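Local coordinates for citrate lyase, subunit 1 (Methanosaeta concilii, PDB 6HXI), which probably works with its partner subunit to split citrate, using ATP and coenzyme A, into acetyl-CoA and oxaloacetate, and is seen here with citrate and coenzyme A bound, at residues Lys12-Leu15 with Ala16-Pro20; Leu75-Asp78 with Trp79-Lys83; Ser155-Gly158 with Ile159-Asp163; Tyr225-Lys228 with Lys229-Ser232; Gly280-Ser283 with Val284-Asp288. All coordinates share one frame; numbering follows the deposited sequence.

Contact 1: Lys12-Leu15 with Ala16-Pro20; sequences KNLL and ARYLP
Leu15 and Leu19, one helical turn apart, lie side by side, buried, where helix 8-18 runs into the 3-10 segment 19-20, and point the same way. In both, CG stands opposite the backbone N (chi1 -163° in each), and the shared torsion brings Leu15 CD1 to 3.9 Å from Leu19 CB. Phe189 of helix 173-192 packs on both, so branched aliphatic residues suit this tight side. A serine in place of Leu15 is likely to deprive Leu19 of an apolar neighbour and open a gap facing Phe189. The flank of Asn13, Ala16 and Arg17 is looser and partly exposed: Asn13 OD1 stays 4.3 Å from Arg17 NH1. The arginine bends at chi2 and chi3, and Tyr18 CE2 lies over the centre of its guanidinium, 3.3 Å above the plane. Along the backbone, Tyr18 N donates to Leu14 O over 2.8 Å, nearly straight at 172°. The chemistry is that of an amphipathic helix: leucines turned inward, polar amide and guanidinium groups left to the outer flank.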
loop_
_atom_site.group_PDB
_atom_site.type_symbol
_atom_site.label_atom_id
_atom_site.label_comp_id
_atom_site.label_asym_id
_atom_site.label_seq_id
_atom_site.Cartn_x
_atom_site.Cartn_y
_atom_site.Cartn_z
ATOM N N LYS C 12 -18.237 -64.180 -17.899
ATOM C CA LYS C 12 -18.897 -64.410 -19.186
ATOM C C LYS C 12 -19.432 -63.102 -19.765
ATOM O O LYS C 12 -19.377 -62.919 -20.980
ATOM C CB LYS C 12 -20.019 -65.447 -19.056
ATOM C CG LYS C 12 -19.498 -66.871 -18.971
ATOM C CD LYS C 12 -20.596 -67.869 -18.738
ATOM C CE LYS C 12 -20.086 -69.249 -19.052
ATOM N NZ LYS C 12 -21.112 -70.286 -18.814
ATOM N N ASN C 13 -19.932 -62.193 -18.899
ATOM C CA ASN C 13 -20.433 -60.876 -19.297
ATOM C C ASN C 13 -19.285 -60.031 -19.828
ATOM O O ASN C 13 -19.462 -59.373 -20.861
ATOM C CB ASN C 13 -21.140 -60.166 -18.149
ATOM C CG ASN C 13 -22.478 -59.588 -18.533
ATOM O OD1 ASN C 13 -22.620 -58.854 -19.524
ATOM N ND2 ASN C 13 -23.499 -59.916 -17.759
ATOM N N LEU C 14 -18.097 -60.094 -19.149
ATOM C CA LEU C 14 -16.863 -59.412 -19.571
ATOM C C LEU C 14 -16.442 -59.971 -20.939
ATOM O O LEU C 14 -16.170 -59.203 -21.862
ATOM C CB LEU C 14 -15.711 -59.577 -18.543
ATOM C CG LEU C 14 -15.760 -58.709 -17.270
ATOM C CD1 LEU C 14 -14.729 -59.161 -16.233
ATOM C CD2 LEU C 14 -15.551 -57.255 -17.593
ATOM N N LEU C 15 -16.439 -61.308 -21.075
ATOM C CA LEU C 15 -16.090 -61.983 -22.321
ATOM C C LEU C 15 -17.053 -61.595 -23.449
ATOM O O LEU C 15 -16.599 -61.321 -24.560
ATOM C CB LEU C 15 -16.043 -63.512 -22.155
ATOM C CG LEU C 15 -15.305 -64.212 -23.287
ATOM C CD1 LEU C 15 -13.829 -64.126 -23.088
ATOM C CD2 LEU C 15 -15.726 -65.656 -23.413
ATOM N N ALA C 16 -18.360 -61.551 -23.159
ATOM C CA ALA C 16 -19.396 -61.181 -24.122
ATOM C C ALA C 16 -19.232 -59.734 -24.578
ATOM O O ALA C 16 -19.329 -59.464 -25.768
ATOM C CB ALA C 16 -20.767 -61.389 -23.521
ATOM N N ARG C 17 -18.895 -58.827 -23.644
ATOM C CA ARG C 17 -18.702 -57.409 -23.917
ATOM C C ARG C 17 -17.387 -57.065 -24.610
ATOM O O ARG C 17 -17.412 -56.369 -25.622
ATOM C CB ARG C 17 -18.856 -56.577 -22.622
ATOM C CG ARG C 17 -19.207 -55.107 -22.858
ATOM C CD ARG C 17 -20.198 -54.568 -21.838
ATOM N NE ARG C 17 -19.536 -53.915 -20.707
ATOM C CZ ARG C 17 -19.265 -54.503 -19.543
ATOM N NH1 ARG C 17 -19.587 -55.778 -19.343
ATOM N NH2 ARG C 17 -18.665 -53.821 -18.575
ATOM N N TYR C 18 -16.249 -57.504 -24.062
ATOM C CA TYR C 18 -14.943 -57.053 -24.547
ATOM C C TYR C 18 -14.187 -58.031 -25.493
ATOM O O TYR C 18 -13.362 -57.550 -26.276
ATOM C CB TYR C 18 -14.073 -56.596 -23.352
ATOM C CG TYR C 18 -14.758 -55.469 -22.613
ATOM C CD1 TYR C 18 -14.877 -54.205 -23.188
ATOM C CD2 TYR C 18 -15.429 -55.703 -21.417
ATOM C CE1 TYR C 18 -15.590 -53.186 -22.561
ATOM C CE2 TYR C 18 -16.158 -54.694 -20.788
ATOM C CZ TYR C 18 -16.234 -53.434 -21.363
ATOM O OH TYR C 18 -16.944 -52.417 -20.761
ATOM N N LEU C 19 -14.516 -59.335 -25.524
ATOM C CA LEU C 19 -13.830 -60.224 -26.476
ATOM C C LEU C 19 -14.139 -59.896 -27.978
ATOM O O LEU C 19 -13.194 -59.965 -28.772
ATOM C CB LEU C 19 -14.023 -61.710 -26.185
ATOM C CG LEU C 19 -13.002 -62.640 -26.879
ATOM C CD1 LEU C 19 -11.664 -62.666 -26.128
ATOM C CD2 LEU C 19 -13.559 -64.046 -27.021
ATOM N N PRO C 20 -15.369 -59.459 -28.387
ATOM C CA PRO C 20 -15.592 -59.106 -29.808
ATOM C C PRO C 20 -14.794 -57.899 -30.345
ATOM O O PRO C 20 -14.987 -57.526 -31.500
ATOM C CB PRO C 20 -17.105 -58.850 -29.880
ATOM C CG PRO C 20 -17.673 -59.463 -28.667
ATOM C CD PRO C 20 -16.627 -59.334 -27.624
#

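Contact 2: Leu75-Asp78 with Trp79-Lys83; sequences LDAD and WEEAK
Asp78 O accepts the amide of Ala82 (N to O 2.8 Å), the helical bond that ties the residue just before helix 79-89 into its first turn. Ala82 CB also rests 3.4 Å from this oxygen; a small methyl fits the buried spot beside Leu56 of strand 56-60. Asp78 occupies the N-cap position, yet its carboxylate makes no capping bond. With CG placed beside its own backbone N (chi1 -52°), the group instead swings toward Glu81, whose extended chain crosses it obliquely. Asp78 OD2 and Glu81 OE2 come within 3.0 Å, the two carboxylate planes being 44° apart. The other oxygen of the glutamate, OE1, lies 3.7 Å from Ala77 CB, an apolar neighbour that offers it no hydrogen bond. Just upstream, Asp76 and Ala77 both face Leu56 in a G1 beta bulge, at the corner the chain turns before helix 79-89. Arg55 forms salt bridges with both Asp76 and Asp78, supplying positive charge to this acidic corner. Two carboxylates this close would repel if both were fully charged; Arg55 may ease the cost, and the proximity would probably raise the proton affinity of the pair.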
loop_
_atom_site.group_PDB
_atom_site.type_symbol
_atom_site.label_atom_id
_atom_site.label_comp_id
_atom_site.label_asym_id
_atom_site.label_seq_id
_atom_site.Cartn_x
_atom_site.Cartn_y
_atom_site.Cartn_z
ATOM N N LEU C 75 -29.363 -79.104 -16.641
ATOM C CA LEU C 75 -29.167 -79.006 -18.089
ATOM C C LEU C 75 -30.442 -79.223 -18.899
ATOM O O LEU C 75 -31.243 -80.102 -18.572
ATOM C CB LEU C 75 -28.086 -79.992 -18.553
ATOM C CG LEU C 75 -26.669 -79.698 -18.113
ATOM C CD1 LEU C 75 -26.212 -80.693 -17.062
ATOM C CD2 LEU C 75 -25.732 -79.712 -19.291
ATOM N N ASP C 76 -30.598 -78.437 -19.987
ATOM C CA ASP C 76 -31.713 -78.460 -20.953
ATOM C C ASP C 76 -33.092 -78.392 -20.270
ATOM O O ASP C 76 -33.750 -79.421 -20.084
ATOM C CB ASP C 76 -31.580 -79.665 -21.914
ATOM C CG ASP C 76 -32.405 -79.612 -23.191
ATOM O OD1 ASP C 76 -33.060 -78.571 -23.439
ATOM O OD2 ASP C 76 -32.369 -80.600 -23.960
ATOM N N ALA C 77 -33.514 -77.173 -19.885
ATOM C CA ALA C 77 -34.790 -76.952 -19.206
ATOM C C ALA C 77 -35.574 -75.725 -19.701
ATOM O O ALA C 77 -35.039 -74.883 -20.422
ATOM C CB ALA C 77 -34.581 -76.888 -17.701
ATOM N N ASP C 78 -36.868 -75.674 -19.346
ATOM C CA ASP C 78 -37.795 -74.592 -19.675
ATOM C C ASP C 78 -37.645 -73.517 -18.606
ATOM O O ASP C 78 -37.162 -73.824 -17.517
ATOM C CB ASP C 78 -39.260 -75.109 -19.639
ATOM C CG ASP C 78 -39.579 -76.361 -20.452
ATOM O OD1 ASP C 78 -38.699 -76.820 -21.211
ATOM O OD2 ASP C 78 -40.714 -76.880 -20.326
ATOM N N TRP C 79 -38.115 -72.279 -18.884
ATOM C CA TRP C 79 -38.094 -71.178 -17.909
ATOM C C TRP C 79 -38.900 -71.538 -16.641
ATOM O O TRP C 79 -38.490 -71.165 -15.536
ATOM C CB TRP C 79 -38.549 -69.846 -18.538
ATOM C CG TRP C 79 -38.817 -68.756 -17.543
ATOM C CD1 TRP C 79 -40.029 -68.212 -17.230
ATOM C CD2 TRP C 79 -37.861 -68.143 -16.662
ATOM N NE1 TRP C 79 -39.887 -67.284 -16.221
ATOM C CE2 TRP C 79 -38.565 -67.214 -15.863
ATOM C CE3 TRP C 79 -36.474 -68.279 -16.481
ATOM C CZ2 TRP C 79 -37.926 -66.420 -14.904
ATOM C CZ3 TRP C 79 -35.848 -67.506 -15.519
ATOM C CH2 TRP C 79 -36.568 -66.582 -14.750
ATOM N N GLU C 80 -40.017 -72.303 -16.810
ATOM C CA GLU C 80 -40.862 -72.809 -15.722
ATOM C C GLU C 80 -40.018 -73.779 -14.884
ATOM O O GLU C 80 -39.875 -73.586 -13.675
ATOM C CB GLU C 80 -42.095 -73.547 -16.287
ATOM C CG GLU C 80 -43.344 -72.697 -16.455
ATOM C CD GLU C 80 -44.616 -73.475 -16.766
ATOM O OE1 GLU C 80 -44.541 -74.521 -17.453
ATOM O OE2 GLU C 80 -45.699 -73.019 -16.333
ATOM N N GLU C 81 -39.408 -74.782 -15.558
ATOM C CA GLU C 81 -38.548 -75.807 -14.959
ATOM C C GLU C 81 -37.356 -75.186 -14.238
ATOM O O GLU C 81 -36.899 -75.733 -13.231
ATOM C CB GLU C 81 -38.056 -76.787 -16.027
ATOM C CG GLU C 81 -39.160 -77.578 -16.711
ATOM C CD GLU C 81 -38.689 -78.636 -17.694
ATOM O OE1 GLU C 81 -37.551 -79.139 -17.540
ATOM O OE2 GLU C 81 -39.478 -78.990 -18.599
ATOM N N ALA C 82 -36.856 -74.042 -14.761
ATOM C CA ALA C 82 -35.751 -73.282 -14.182
ATOM C C ALA C 82 -36.195 -72.666 -12.856
ATOM O O ALA C 82 -35.477 -72.811 -11.867
ATOM C CB ALA C 82 -35.284 -72.203 -15.142
ATOM N N LYS C 83 -37.406 -72.048 -12.816
ATOM C CA LYS C 83 -37.985 -71.455 -11.599
ATOM C C LYS C 83 -38.215 -72.508 -10.514
ATOM O O LYS C 83 -38.123 -72.182 -9.336
ATOM C CB LYS C 83 -39.301 -70.729 -11.890
ATOM C CG LYS C 83 -39.188 -69.458 -12.729
ATOM C CD LYS C 83 -40.566 -68.809 -12.962
ATOM C CE LYS C 83 -41.466 -69.515 -13.976
ATOM N NZ LYS C 83 -42.917 -69.550 -13.580
#

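Contact 3: Ser155-Gly158 with Ile159-Asp163; sequences SLEG and IDALD
The flat carboxylate of Glu157 stands clear of the touch with Ala161: CG lies opposite the carbonyl carbon (chi1 -67°) and the rest of the chain runs on extended. It is Glu157 CB that meets Ala161 CB, at 3.7 Å, a touch of a methylene and a methyl, for which alanine is large enough at this exposed site. The other flat acid, Asp160, uses its OD1 in a salt bridge with Arg188 of helix 173-192. Between the two acidic residues a water joins the backbone, donating to Glu157 O and accepting from Asp160 N, its oxygen lying 3.3 Å from both atoms. Gly158 makes the bend possible, since its phi of 77° is unfavourable for residues with a side chain. Next, Ile159 to Leu162 form a type I beta turn, closed by Leu162 N on Ile159 O at 2.9 Å. Leu162 CD1 reaches back to within 4.1 Å of Gly158 O. The loop leaves strand 149-154, where Asp154 OD2 accepts the amides of Leu156 and Glu157. The buried side chain of Ile159 packs on Thr184, Trp187 and Arg188 of helix 173-192 and on Val153 of the strand, while Ser155 and Leu156 pack on Arg122 and Thr127 of a neighbouring alpha subunit.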
loop_
_atom_site.group_PDB
_atom_site.type_symbol
_atom_site.label_atom_id
_atom_site.label_comp_id
_atom_site.label_asym_id
_atom_site.label_seq_id
_atom_site.Cartn_x
_atom_site.Cartn_y
_atom_site.Cartn_z
ATOM N N SER C 155 6.588 -61.353 -21.088
ATOM C CA SER C 155 6.082 -60.080 -20.577
ATOM C C SER C 155 6.334 -58.902 -21.513
ATOM O O SER C 155 5.445 -58.071 -21.710
ATOM C CB SER C 155 6.652 -59.780 -19.192
ATOM O OG SER C 155 6.004 -60.550 -18.194
ATOM N N LEU C 156 7.535 -58.838 -22.097
ATOM C CA LEU C 156 7.901 -57.730 -22.967
ATOM C C LEU C 156 7.596 -57.949 -24.445
ATOM O O LEU C 156 7.296 -56.973 -25.145
ATOM C CB LEU C 156 9.374 -57.344 -22.774
ATOM C CG LEU C 156 9.844 -57.126 -21.343
ATOM C CD1 LEU C 156 11.337 -56.960 -21.305
ATOM C CD2 LEU C 156 9.159 -55.928 -20.698
ATOM N N GLU C 157 7.687 -59.197 -24.919
ATOM C CA GLU C 157 7.464 -59.531 -26.322
ATOM C C GLU C 157 5.985 -59.574 -26.734
ATOM O O GLU C 157 5.661 -59.177 -27.854
ATOM C CB GLU C 157 8.179 -60.844 -26.702
ATOM C CG GLU C 157 9.696 -60.735 -26.670
ATOM C CD GLU C 157 10.483 -62.029 -26.571
ATOM O OE1 GLU C 157 11.683 -61.957 -26.219
ATOM O OE2 GLU C 157 9.913 -63.110 -26.850
ATOM N N GLY C 158 5.113 -60.060 -25.851
ATOM C CA GLY C 158 3.686 -60.174 -26.146
ATOM C C GLY C 158 3.339 -61.352 -27.039
ATOM O O GLY C 158 4.209 -62.176 -27.357
ATOM N N ILE C 159 2.048 -61.456 -27.433
ATOM C CA ILE C 159 1.537 -62.566 -28.267
ATOM C C ILE C 159 1.991 -62.479 -29.750
ATOM O O ILE C 159 2.198 -63.521 -30.368
ATOM C CB ILE C 159 -0.016 -62.728 -28.129
ATOM C CG1 ILE C 159 -0.492 -64.152 -28.448
ATOM C CG2 ILE C 159 -0.818 -61.686 -28.932
ATOM C CD1 ILE C 159 -0.576 -65.055 -27.300
ATOM N N ASP C 160 2.131 -61.254 -30.307
ATOM C CA ASP C 160 2.525 -61.000 -31.705
ATOM C C ASP C 160 3.889 -61.617 -32.064
ATOM O O ASP C 160 4.134 -61.967 -33.228
ATOM C CB ASP C 160 2.515 -59.494 -32.000
ATOM C CG ASP C 160 1.152 -58.829 -31.908
ATOM O OD1 ASP C 160 0.378 -59.174 -30.983
ATOM O OD2 ASP C 160 0.879 -57.928 -32.728
ATOM N N ALA C 161 4.756 -61.783 -31.043
ATOM C CA ALA C 161 6.078 -62.397 -31.170
ATOM C C ALA C 161 5.990 -63.938 -31.282
ATOM O O ALA C 161 7.024 -64.595 -31.443
ATOM C CB ALA C 161 6.938 -62.003 -29.978
ATOM N N LEU C 162 4.762 -64.507 -31.211
ATOM C CA LEU C 162 4.535 -65.954 -31.239
ATOM C C LEU C 162 3.633 -66.470 -32.357
ATOM O O LEU C 162 2.576 -65.895 -32.629
ATOM C CB LEU C 162 3.940 -66.439 -29.895
ATOM C CG LEU C 162 4.711 -66.159 -28.620
ATOM C CD1 LEU C 162 3.801 -66.266 -27.428
ATOM C CD2 LEU C 162 5.892 -67.096 -28.472
ATOM N N ASP C 163 4.008 -67.627 -32.930
ATOM C CA ASP C 163 3.191 -68.337 -33.905
ATOM C C ASP C 163 2.399 -69.352 -33.078
ATOM O O ASP C 163 2.896 -70.448 -32.790
ATOM C CB ASP C 163 4.058 -69.031 -34.971
ATOM C CG ASP C 163 3.291 -70.014 -35.847
ATOM O OD1 ASP C 163 2.391 -69.570 -36.592
ATOM O OD2 ASP C 163 3.566 -71.232 -35.754
HETATM O O HOH W 1 2.604 -58.425 -28.704
#

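Contact 4: Tyr225-Lys228 with Lys229-Ser232; sequences YWQK and KRWS
Gln227 and Trp231 close an alpha turn, a single helix-like turn in the loop between strand 209-220 and helix 246-256. Its hydrogen bond runs from Trp231 N to Gln227 O, 2.9 Å long and fairly straight. The main side-chain interaction is a CH-pi contact: Gln227 CB sits 3.4 Å from the centroid of the five-membered ring of Trp231, only 4° off the normal, hence squarely over the face. With Gln227 CG beside the backbone N (chi1 -55°), CG too lies near the ring, 3.6 Å from Trp231 NE1; the bend at chi2 turns the amide so that its plane is inclined by 22° to the indole. Glutamine suits the place because its methylenes cover the ring while NE2 bonds to Asp192 O. The indole is polar at one edge, where NE1 donates to Thr193 O. A leucine in place of Trp231 would probably leave Thr193 O without this donor and Gln227 CB without the flat surface it rests on. The end of Arg230 leads away from the turn, its guanidinium bonding to Thr193 OG1 and Tyr22 OH, and the exposed side chain of Lys228, about 10 Å from bound coenzyme A, packs on Leu528 of a neighbouring alpha subunit. Van der Waals contacts complete the turn: Gln227 OE1 lies 3.8 Å from both CB and CD of Arg230.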
loop_
_atom_site.group_PDB
_atom_site.type_symbol
_atom_site.label_atom_id
_atom_site.label_comp_id
_atom_site.label_asym_id
_atom_site.label_seq_id
_atom_site.Cartn_x
_atom_site.Cartn_y
_atom_site.Cartn_z
ATOM N N TYR C 225 -8.136 -49.131 -10.644
ATOM C CA TYR C 225 -7.934 -47.763 -11.138
ATOM C C TYR C 225 -7.874 -47.674 -12.677
ATOM O O TYR C 225 -8.297 -46.676 -13.256
ATOM C CB TYR C 225 -6.693 -47.138 -10.460
ATOM C CG TYR C 225 -6.264 -45.775 -10.981
ATOM C CD1 TYR C 225 -6.889 -44.610 -10.548
ATOM C CD2 TYR C 225 -5.189 -45.647 -11.857
ATOM C CE1 TYR C 225 -6.512 -43.355 -11.044
ATOM C CE2 TYR C 225 -4.810 -44.403 -12.370
ATOM C CZ TYR C 225 -5.458 -43.255 -11.942
ATOM O OH TYR C 225 -5.014 -42.019 -12.380
ATOM N N TRP C 226 -7.343 -48.710 -13.319
ATOM C CA TRP C 226 -7.184 -48.801 -14.770
ATOM C C TRP C 226 -8.350 -49.498 -15.438
ATOM O O TRP C 226 -8.398 -49.495 -16.669
ATOM C CB TRP C 226 -5.879 -49.551 -15.122
ATOM C CG TRP C 226 -4.647 -48.780 -14.757
ATOM C CD1 TRP C 226 -4.018 -47.839 -15.513
ATOM C CD2 TRP C 226 -3.940 -48.847 -13.520
ATOM N NE1 TRP C 226 -2.955 -47.312 -14.822
ATOM C CE2 TRP C 226 -2.883 -47.912 -13.591
ATOM C CE3 TRP C 226 -4.112 -49.582 -12.336
ATOM C CZ2 TRP C 226 -1.992 -47.707 -12.530
ATOM C CZ3 TRP C 226 -3.243 -49.355 -11.272
ATOM C CH2 TRP C 226 -2.185 -48.450 -11.387
ATOM N N GLN C 227 -9.292 -50.083 -14.639
ATOM C CA GLN C 227 -10.427 -50.862 -15.158
ATOM C C GLN C 227 -11.807 -50.331 -14.806
ATOM O O GLN C 227 -12.751 -51.115 -14.757
ATOM C CB GLN C 227 -10.307 -52.331 -14.699
ATOM C CG GLN C 227 -8.988 -53.049 -15.060
ATOM C CD GLN C 227 -8.767 -53.238 -16.534
ATOM O OE1 GLN C 227 -9.701 -53.216 -17.339
ATOM N NE2 GLN C 227 -7.517 -53.468 -16.909
ATOM N N LYS C 228 -11.947 -49.007 -14.601
ATOM C CA LYS C 228 -13.209 -48.384 -14.181
ATOM C C LYS C 228 -14.363 -48.603 -15.148
ATOM O O LYS C 228 -15.497 -48.725 -14.693
ATOM C CB LYS C 228 -13.033 -46.895 -13.862
ATOM C CG LYS C 228 -12.180 -46.632 -12.614
ATOM C CD LYS C 228 -12.050 -45.134 -12.332
ATOM C CE LYS C 228 -10.818 -44.808 -11.524
ATOM N NZ LYS C 228 -10.876 -43.436 -10.946
ATOM N N LYS C 229 -14.081 -48.682 -16.460
ATOM C CA LYS C 229 -15.123 -48.897 -17.464
ATOM C C LYS C 229 -15.415 -50.388 -17.711
ATOM O O LYS C 229 -16.586 -50.756 -17.824
ATOM C CB LYS C 229 -14.840 -48.136 -18.774
ATOM C CG LYS C 229 -13.457 -48.338 -19.371
ATOM C CD LYS C 229 -13.379 -47.764 -20.791
ATOM C CE LYS C 229 -12.148 -48.246 -21.526
ATOM N NZ LYS C 229 -12.263 -48.055 -22.996
ATOM N N ARG C 230 -14.370 -51.244 -17.772
ATOM C CA ARG C 230 -14.578 -52.671 -18.022
ATOM C C ARG C 230 -15.196 -53.393 -16.815
ATOM O O ARG C 230 -16.068 -54.234 -17.013
ATOM C CB ARG C 230 -13.298 -53.355 -18.524
ATOM C CG ARG C 230 -12.890 -52.890 -19.918
ATOM C CD ARG C 230 -11.751 -53.708 -20.510
ATOM N NE ARG C 230 -11.491 -53.363 -21.913
ATOM C CZ ARG C 230 -10.811 -54.124 -22.765
ATOM N NH1 ARG C 230 -10.314 -55.293 -22.375
ATOM N NH2 ARG C 230 -10.639 -53.734 -24.019
ATOM N N TRP C 231 -14.816 -53.024 -15.584
ATOM C CA TRP C 231 -15.337 -53.649 -14.357
ATOM C C TRP C 231 -16.612 -52.966 -13.812
ATOM O O TRP C 231 -17.080 -53.347 -12.730
ATOM C CB TRP C 231 -14.268 -53.651 -13.239
ATOM C CG TRP C 231 -13.009 -54.428 -13.491
ATOM C CD1 TRP C 231 -12.611 -55.021 -14.656
ATOM C CD2 TRP C 231 -11.967 -54.676 -12.537
ATOM N NE1 TRP C 231 -11.387 -55.626 -14.483
ATOM C CE2 TRP C 231 -10.971 -55.436 -13.190
ATOM C CE3 TRP C 231 -11.794 -54.362 -11.181
ATOM C CZ2 TRP C 231 -9.804 -55.853 -12.541
ATOM C CZ3 TRP C 231 -10.639 -54.781 -10.545
ATOM C CH2 TRP C 231 -9.655 -55.506 -11.225
ATOM N N SER C 232 -17.157 -51.964 -14.550
ATOM C CA SER C 232 -18.325 -51.154 -14.161
ATOM C C SER C 232 -19.525 -51.935 -13.606
ATOM O O SER C 232 -20.088 -51.544 -12.577
ATOM C CB SER C 232 -18.775 -50.271 -15.319
ATOM O OG SER C 232 -19.189 -51.060 -16.420
#

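Contact 5: Gly280-Ser283 with Val284-Asp288; sequences GGAS and VIYAD
Ala282 and Tyr286 stand one turn apart on the same side of the buried helix 280-292, joined first by the backbone: Tyr286 N donates to Ala282 O over 2.9 Å. Ala287 N does the same to Ser283 O at 3.1 Å, whereas the bond from Ile285 N to Gly281 O is weak at 3.3 Å. Close carbon-to-oxygen packing forms a second group. Tyr286 CD1 comes within 3.0 Å of Ala282 O, the oxygen lying at the ring edge near its plane; with CG beside the backbone N (chi1 -84°), the ring lies along the preceding turn. Val284 CG2 rests 3.2 Å from Gly280 O, and Ile285 CG1 3.4 Å from Gly281 O. Gly280, with no side chain, lets the helix start lie about 5 Å from the bound citrate, and the positive end of the helix dipole would probably favour that anion. Among side-chain polar groups, serine is short enough for Ser283 OG to stay close to the helix while bonding to Tyr302 OH. Asp288, one turn after Val284, accepts the amides of Gly261 and Cys263 of a neighbouring alpha subunit, so the helix lies at the subunit boundary. Apolar packing and Tyr286 OH then place the helix in the citrate-binding domain: it follows strand 273-275, Val284 meets Tyr302 of strand 301-306, and Tyr286 bonds to Gly340 N and packs on Ile412 and Val413 of helix 412-417.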
loop_
_atom_site.group_PDB
_atom_site.type_symbol
_atom_site.label_atom_id
_atom_site.label_comp_id
_atom_site.label_asym_id
_atom_site.label_seq_id
_atom_site.Cartn_x
_atom_site.Cartn_y
_atom_site.Cartn_z
ATOM N N GLY C 280 2.010 -56.207 7.317
ATOM C CA GLY C 280 1.648 -57.475 6.691
ATOM C C GLY C 280 2.458 -58.634 7.245
ATOM O O GLY C 280 1.889 -59.670 7.596
ATOM N N GLY C 281 3.782 -58.450 7.348
ATOM C CA GLY C 281 4.711 -59.451 7.870
ATOM C C GLY C 281 4.446 -59.846 9.306
ATOM O O GLY C 281 4.258 -61.030 9.598
ATOM N N ALA C 282 4.418 -58.852 10.215
ATOM C CA ALA C 282 4.198 -59.035 11.652
ATOM C C ALA C 282 2.827 -59.608 12.029
ATOM O O ALA C 282 2.760 -60.392 12.977
ATOM C CB ALA C 282 4.423 -57.726 12.376
ATOM N N SER C 283 1.738 -59.224 11.307
ATOM C CA SER C 283 0.377 -59.695 11.618
ATOM C C SER C 283 0.224 -61.195 11.418
ATOM O O SER C 283 -0.475 -61.865 12.181
ATOM C CB SER C 283 -0.665 -58.924 10.823
ATOM O OG SER C 283 -0.374 -58.953 9.436
ATOM N N VAL C 284 0.913 -61.712 10.392
ATOM C CA VAL C 284 0.978 -63.122 10.015
ATOM C C VAL C 284 1.706 -63.847 11.136
ATOM O O VAL C 284 1.225 -64.882 11.598
ATOM C CB VAL C 284 1.672 -63.277 8.629
ATOM C CG1 VAL C 284 2.036 -64.720 8.334
ATOM C CG2 VAL C 284 0.799 -62.715 7.505
ATOM N N ILE C 285 2.827 -63.266 11.622
ATOM C CA ILE C 285 3.637 -63.848 12.705
ATOM C C ILE C 285 2.848 -63.915 14.016
ATOM O O ILE C 285 2.937 -64.933 14.708
ATOM C CB ILE C 285 5.029 -63.170 12.865
ATOM C CG1 ILE C 285 5.850 -63.333 11.569
ATOM C CG2 ILE C 285 5.799 -63.744 14.092
ATOM C CD1 ILE C 285 7.053 -62.453 11.444
ATOM N N TYR C 286 2.060 -62.863 14.339
ATOM C CA TYR C 286 1.221 -62.866 15.548
ATOM C C TYR C 286 0.154 -63.940 15.454
ATOM O O TYR C 286 -0.085 -64.619 16.438
ATOM C CB TYR C 286 0.591 -61.499 15.811
ATOM C CG TYR C 286 1.483 -60.527 16.548
ATOM C CD1 TYR C 286 2.426 -59.767 15.869
ATOM C CD2 TYR C 286 1.329 -60.306 17.915
ATOM C CE1 TYR C 286 3.206 -58.822 16.529
ATOM C CE2 TYR C 286 2.105 -59.361 18.586
ATOM C CZ TYR C 286 3.040 -58.618 17.884
ATOM O OH TYR C 286 3.806 -57.668 18.514
ATOM N N ALA C 287 -0.443 -64.132 14.260
ATOM C CA ALA C 287 -1.435 -65.179 13.992
ATOM C C ALA C 287 -0.783 -66.574 14.121
ATOM O O ALA C 287 -1.387 -67.464 14.708
ATOM C CB ALA C 287 -2.031 -64.999 12.601
ATOM N N ASP C 288 0.470 -66.738 13.617
ATOM C CA ASP C 288 1.241 -67.983 13.711
ATOM C C ASP C 288 1.424 -68.379 15.173
ATOM O O ASP C 288 1.183 -69.536 15.516
ATOM C CB ASP C 288 2.619 -67.870 13.019
ATOM C CG ASP C 288 2.609 -67.739 11.488
ATOM O OD1 ASP C 288 1.509 -67.768 10.891
ATOM O OD2 ASP C 288 3.709 -67.586 10.891
#

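How the contacts relate
The five contacts follow one another along the chain, each within its own short turn, and none nests in or crosses another. Contact 1 lies on helix 8-18 and contact 2 opens helix 79-89 after strand 74-75, their centres about 25 Å apart. Contact 3 shapes the loop from strand 149-154 toward helix 173-192, the helix that also covers contact 1. Contact 4 comes after strand 209-220 and returns to the start of the chain: Leu14 CD2 touches Arg230 O at 3.1 Å, which ties helix 8-18 to this loop. All four belong to the ATP-grasp part; contact 5 lies in the citrate-binding part, about 32 Å from contact 4 between centres.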